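Local atomic coordinates of lysozyme C (Equus asinus, PDB entry 5XUW), a protein that hydrolyses the beta-1,4 linkages between N-acetylmuramic acid and N-acetylglucosamine in bacterial peptidoglycan, and binds one calcium ion per molecule. Residues A32-N37 with V112-D117; K96-D101 with S106-W111. All blocks are in the same frame, centred on the assembly; numbering follows the deposited sequence.

Contact 1. Residues A32-N37 with V112-D117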
# COMPACT_ATOMS: atom_id res chain seq x y z
N ALA A 32 1.90 4.94 0.63
CA ALA A 32 3.06 4.24 0.09
C ALA A 32 4.38 4.87 0.55
O ALA A 32 5.33 4.15 0.89
CB ALA A 32 3.00 4.17 -1.42
N GLU A 33 4.46 6.20 0.59
CA GLU A 33 5.69 6.87 1.00
C GLU A 33 6.07 6.46 2.42
O GLU A 33 7.22 6.13 2.68
CB GLU A 33 5.61 8.40 0.93
CG GLU A 33 6.97 9.04 1.16
CD GLU A 33 7.04 10.54 0.95
OE1 GLU A 33 6.06 11.18 0.52
OE2 GLU A 33 8.12 11.10 1.25
N TYR A 34 5.11 6.50 3.33
CA TYR A 34 5.42 6.26 4.73
C TYR A 34 5.46 4.77 5.11
O TYR A 34 6.14 4.42 6.07
CB TYR A 34 4.53 7.13 5.63
CG TYR A 34 4.89 8.58 5.43
CD1 TYR A 34 5.98 9.15 6.12
CD2 TYR A 34 4.23 9.38 4.51
CE1 TYR A 34 6.36 10.46 5.91
CE2 TYR A 34 4.61 10.69 4.29
CZ TYR A 34 5.67 11.23 5.01
OH TYR A 34 6.07 12.53 4.78
N GLU A 35 4.79 3.91 4.35
CA GLU A 35 4.85 2.47 4.59
C GLU A 35 6.16 1.85 4.08
O GLU A 35 6.77 1.05 4.79
CB GLU A 35 3.66 1.75 3.96
CG GLU A 35 2.34 1.96 4.71
CD GLU A 35 2.29 1.31 6.08
OE1 GLU A 35 3.12 0.41 6.36
OE2 GLU A 35 1.43 1.70 6.89
N SER A 36 6.58 2.23 2.88
CA SER A 36 7.69 1.57 2.20
C SER A 36 8.79 2.48 1.63
O SER A 36 9.73 1.98 0.99
CB SER A 36 7.11 0.76 1.04
OG SER A 36 6.59 1.63 0.04
N ASN A 37 8.67 3.81 1.80
CA ASN A 37 9.53 4.78 1.11
C ASN A 37 9.55 4.56 -0.42
O ASN A 37 10.60 4.72 -1.06
CB ASN A 37 10.95 4.78 1.72
CG ASN A 37 11.75 6.05 1.39
OD1 ASN A 37 12.99 6.03 1.40
ND2 ASN A 37 11.06 7.13 1.07
N VAL A 112 -1.73 6.21 9.11
CA VAL A 112 -2.34 6.82 10.30
C VAL A 112 -1.38 7.84 10.94
O VAL A 112 -1.79 8.95 11.27
CB VAL A 112 -2.74 5.77 11.35
CG1 VAL A 112 -3.18 6.43 12.65
CG2 VAL A 112 -3.84 4.86 10.80
N LYS A 113 -0.13 7.45 11.11
CA LYS A 113 0.85 8.26 11.83
C LYS A 113 1.25 9.53 11.09
O LYS A 113 1.42 10.57 11.71
CB LYS A 113 2.09 7.43 12.16
CG LYS A 113 3.17 8.18 12.94
CD LYS A 113 4.27 7.25 13.42
CE LYS A 113 5.22 7.96 14.36
NZ LYS A 113 6.42 7.14 14.69
N HIS A 114 1.40 9.44 9.77
CA HIS A 114 2.00 10.51 8.96
C HIS A 114 1.07 11.25 8.00
O HIS A 114 1.36 12.39 7.66
CB HIS A 114 3.19 9.94 8.18
CG HIS A 114 4.30 9.45 9.06
ND1 HIS A 114 4.54 8.11 9.27
CD2 HIS A 114 5.21 10.12 9.80
CE1 HIS A 114 5.56 7.98 10.10
NE2 HIS A 114 5.99 9.18 10.42
N CYS A 115 -0.01 10.61 7.55
CA CYS A 115 -0.86 11.16 6.48
C CYS A 115 -2.27 11.50 6.92
O CYS A 115 -2.84 12.49 6.46
CB CYS A 115 -0.97 10.15 5.34
SG CYS A 115 0.60 9.52 4.69
N LYS A 116 -2.86 10.67 7.78
CA LYS A 116 -4.25 10.86 8.20
C LYS A 116 -4.46 12.24 8.83
O LYS A 116 -3.65 12.67 9.63
CB LYS A 116 -4.68 9.77 9.18
CG LYS A 116 -6.16 9.80 9.53
CD LYS A 116 -6.51 8.70 10.52
CE LYS A 116 -7.94 8.83 11.01
NZ LYS A 116 -7.98 8.81 12.50
N ASP A 117 -5.54 12.91 8.43
CA ASP A 117 -5.90 14.25 8.94
C ASP A 117 -4.90 15.36 8.61
O ASP A 117 -4.94 16.44 9.21
CB ASP A 117 -6.19 14.22 10.45
CG ASP A 117 -7.28 13.25 10.81
OD1 ASP A 117 -8.29 13.17 10.09
OD2 ASP A 117 -7.14 12.56 11.84

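Contact 2. Residues K96-D101 with S106-W111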
# COMPACT_ATOMS: atom_id res chain seq x y z
N LYS A 96 -6.82 -2.46 -2.79
CA LYS A 96 -8.25 -2.20 -3.01
C LYS A 96 -9.13 -3.10 -2.12
O LYS A 96 -10.11 -2.62 -1.55
CB LYS A 96 -8.61 -2.39 -4.49
CG LYS A 96 -8.11 -1.28 -5.39
CD LYS A 96 -8.44 -1.55 -6.84
CE LYS A 96 -8.01 -0.40 -7.74
NZ LYS A 96 -8.39 -0.63 -9.15
N ARG A 97 -8.78 -4.38 -2.00
CA ARG A 97 -9.47 -5.29 -1.08
C ARG A 97 -9.27 -4.82 0.38
O ARG A 97 -10.24 -4.74 1.14
CB ARG A 97 -9.03 -6.76 -1.32
CG ARG A 97 -9.39 -7.82 -0.25
CD ARG A 97 -10.86 -8.21 -0.22
NE ARG A 97 -11.21 -9.12 0.90
CZ ARG A 97 -11.25 -8.77 2.19
NH1 ARG A 97 -10.97 -7.53 2.59
NH2 ARG A 97 -11.56 -9.68 3.13
N VAL A 98 -8.04 -4.45 0.74
CA VAL A 98 -7.76 -4.04 2.12
C VAL A 98 -8.60 -2.83 2.53
O VAL A 98 -9.21 -2.87 3.61
CB VAL A 98 -6.26 -3.75 2.36
CG1 VAL A 98 -6.03 -3.24 3.78
CG2 VAL A 98 -5.41 -4.99 2.09
N VAL A 99 -8.65 -1.78 1.71
CA VAL A 99 -9.38 -0.54 2.11
C VAL A 99 -10.87 -0.70 2.29
O VAL A 99 -11.47 0.11 2.97
CB VAL A 99 -9.35 0.69 1.15
CG1 VAL A 99 -8.29 1.69 1.53
CG2 VAL A 99 -9.46 0.34 -0.33
N ARG A 100 -11.47 -1.68 1.61
CA ARG A 100 -12.91 -1.89 1.71
C ARG A 100 -13.30 -2.49 3.07
O ARG A 100 -14.48 -2.46 3.43
CB ARG A 100 -13.44 -2.72 0.53
CG ARG A 100 -13.32 -1.98 -0.79
CD ARG A 100 -14.05 -2.69 -1.91
NE ARG A 100 -15.48 -2.36 -1.95
CZ ARG A 100 -16.39 -2.99 -2.69
NH1 ARG A 100 -16.06 -4.01 -3.48
NH2 ARG A 100 -17.66 -2.59 -2.64
N ASP A 101 -12.33 -2.99 3.83
CA ASP A 101 -12.57 -3.50 5.18
C ASP A 101 -12.80 -2.42 6.24
O ASP A 101 -12.63 -1.24 5.94
CB ASP A 101 -11.48 -4.51 5.57
CG ASP A 101 -11.86 -5.92 5.20
OD1 ASP A 101 -12.80 -6.12 4.40
OD2 ASP A 101 -11.22 -6.86 5.68
N SER A 106 -6.96 3.26 7.62
CA SER A 106 -6.34 3.10 8.94
C SER A 106 -5.77 1.70 9.19
O SER A 106 -5.11 1.49 10.20
CB SER A 106 -7.29 3.50 10.06
OG SER A 106 -7.55 4.89 10.00
N ALA A 107 -6.03 0.74 8.29
CA ALA A 107 -5.28 -0.52 8.26
C ALA A 107 -3.76 -0.30 8.19
O ALA A 107 -2.99 -1.11 8.72
CB ALA A 107 -5.73 -1.37 7.08
N TRP A 108 -3.34 0.79 7.54
CA TRP A 108 -1.92 1.08 7.36
C TRP A 108 -1.47 2.04 8.47
O TRP A 108 -1.82 3.22 8.48
CB TRP A 108 -1.69 1.67 5.97
CG TRP A 108 -1.78 0.65 4.86
CD1 TRP A 108 -0.82 -0.24 4.48
CD2 TRP A 108 -2.89 0.45 3.95
NE1 TRP A 108 -1.25 -0.98 3.41
CE2 TRP A 108 -2.52 -0.58 3.06
CE3 TRP A 108 -4.15 1.04 3.82
CZ2 TRP A 108 -3.37 -1.03 2.05
CZ3 TRP A 108 -4.99 0.60 2.82
CH2 TRP A 108 -4.60 -0.43 1.93
N LYS A 109 -0.69 1.51 9.41
CA LYS A 109 -0.28 2.30 10.58
C LYS A 109 0.58 3.52 10.22
O LYS A 109 0.48 4.56 10.87
CB LYS A 109 0.43 1.41 11.59
CG LYS A 109 -0.45 0.31 12.15
CD LYS A 109 0.04 -0.14 13.53
CE LYS A 109 -0.56 -1.47 13.94
NZ LYS A 109 -0.01 -1.93 15.25
N ALA A 110 1.42 3.40 9.19
CA ALA A 110 2.25 4.54 8.78
C ALA A 110 1.40 5.65 8.14
O ALA A 110 1.70 6.83 8.32
CB ALA A 110 3.37 4.09 7.85
N TRP A 111 0.34 5.27 7.43
CA TRP A 111 -0.63 6.25 6.93
C TRP A 111 -1.30 6.97 8.10
O TRP A 111 -1.42 8.21 8.11
CB TRP A 111 -1.67 5.60 6.01
CG TRP A 111 -2.70 6.57 5.53
CD1 TRP A 111 -2.60 7.43 4.47
CD2 TRP A 111 -3.97 6.81 6.12
NE1 TRP A 111 -3.74 8.20 4.37
CE2 TRP A 111 -4.60 7.83 5.37
CE3 TRP A 111 -4.64 6.25 7.21
CZ2 TRP A 111 -5.88 8.30 5.68
CZ3 TRP A 111 -5.90 6.72 7.52
CH2 TRP A 111 -6.51 7.72 6.75

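Contact 1. Residues A32-N37 with V112-D117
In the alpha-domain of this C-type lysozyme, Tyr34 meets His114 and Cys115 where the end of helix 25-36 lies against the end of helix 109-114, beside the Cys30-Cys115 disulfide. The pairing of Tyr34 and His114 is one of slid, nearly parallel rings: the planes are turned only 17° from each other, but the centroids stand 4.6 Å apart and the rings barely overlap. The closest approach to His114 is made by CD1 of Tyr34, over the imidazole face toward its rim, 3.4 Å from CG of His114. The phenol in turn receives the methylene of His114 on its own face, a CH-pi contact with CB of His114 3.6 Å from the Tyr34 ring centroid and 18° off the normal. ND1 of His114 is hydrogen-bonded to the backbone O of Ala110, one turn back in its own helix, which limits rotation of the imidazole. On the far side of the imidazole lies the aliphatic part of Lys113. The disulfide sulfur completes the contact obliquely, with SG of Cys115 3.6 Å from CD2 of Tyr34.

Contact 2. Residues K96-D101 with S106-W111
The last turn of helix 89-100 faces the short 3-10 segment at Ser106 and Ala107 and the residue that follows it, Trp108, the N-cap position of helix 109-114; the backbones come nearest at Val99 and Ala107, whose CA atoms are 7.4 Å apart. The contact is apolar and largely buried, and Trp108 and Val98 supply the larger shares of its surface. The benzo half of the Trp108 indole reaches the helix, while the pyrrole nitrogen NE1 is hydrogen-bonded to the backbone O of Phe57, a bond that helps fix the rotation of the ring system. Two valines take different sides of it. Val98 comes over a face: its CG1 lies 4.0 Å from the centroid of the six-membered ring of Trp108, 27° off the normal, in a CH-pi contact. CG1 of Val98 is 3.7 Å from CH2 of Trp108, and CB of Val98 is equally close to that carbon. Since CG1 of Val98 is anti to the backbone N (chi1 176°), it also reaches the methyl of Ala107, with CG1 of Val98 3.8 Å from CB of Ala107. Val99 approaches at the rim instead, near the indole plane, and CG1 of Val99 stands 3.7 Å from CZ3 of Trp108. Away from the contact, Arg97 of the helix and Asp101 just after it form a salt bridge, NH1 of Arg97 to OD1 of Asp101 at 2.9 Å, although the hydrogen bond within it is bent and weak. Leu59 of strand 59-60 touches both Val98 and Trp108, and Met31 and Glu35 of helix 25-36 touch the Trp108 side chain as well. Trp108 thus packs between the helices of the alpha-domain and the small beta-sheet, next to the predicted catalytic Glu35, as the corresponding cleft tryptophan does in other C-type lysozymes.

Contacts 1 and 2 meet at helix 109-114: contact 2 uses the residues that lead into it, Ala107 and the N-cap Trp108, and contact 1 its C-terminal end, with centres about 11 Å apart. Along the chain contact 2 is nested within the loop that contact 1 closes. Glu35, in the 32-37 segment and predicted to be an active-site residue, ties them together. OE2 of Glu35 lies 2.9 Å from the backbone N of Ala110, a probable hydrogen bond, and packs 3.2 Å from CB of Trp108. Another, from N of Lys116 to O of Trp111 at 2.9 Å, links them along the chain. Asp53, also predicted catalytic, is about 8 Å from Trp108, side chain to side chain.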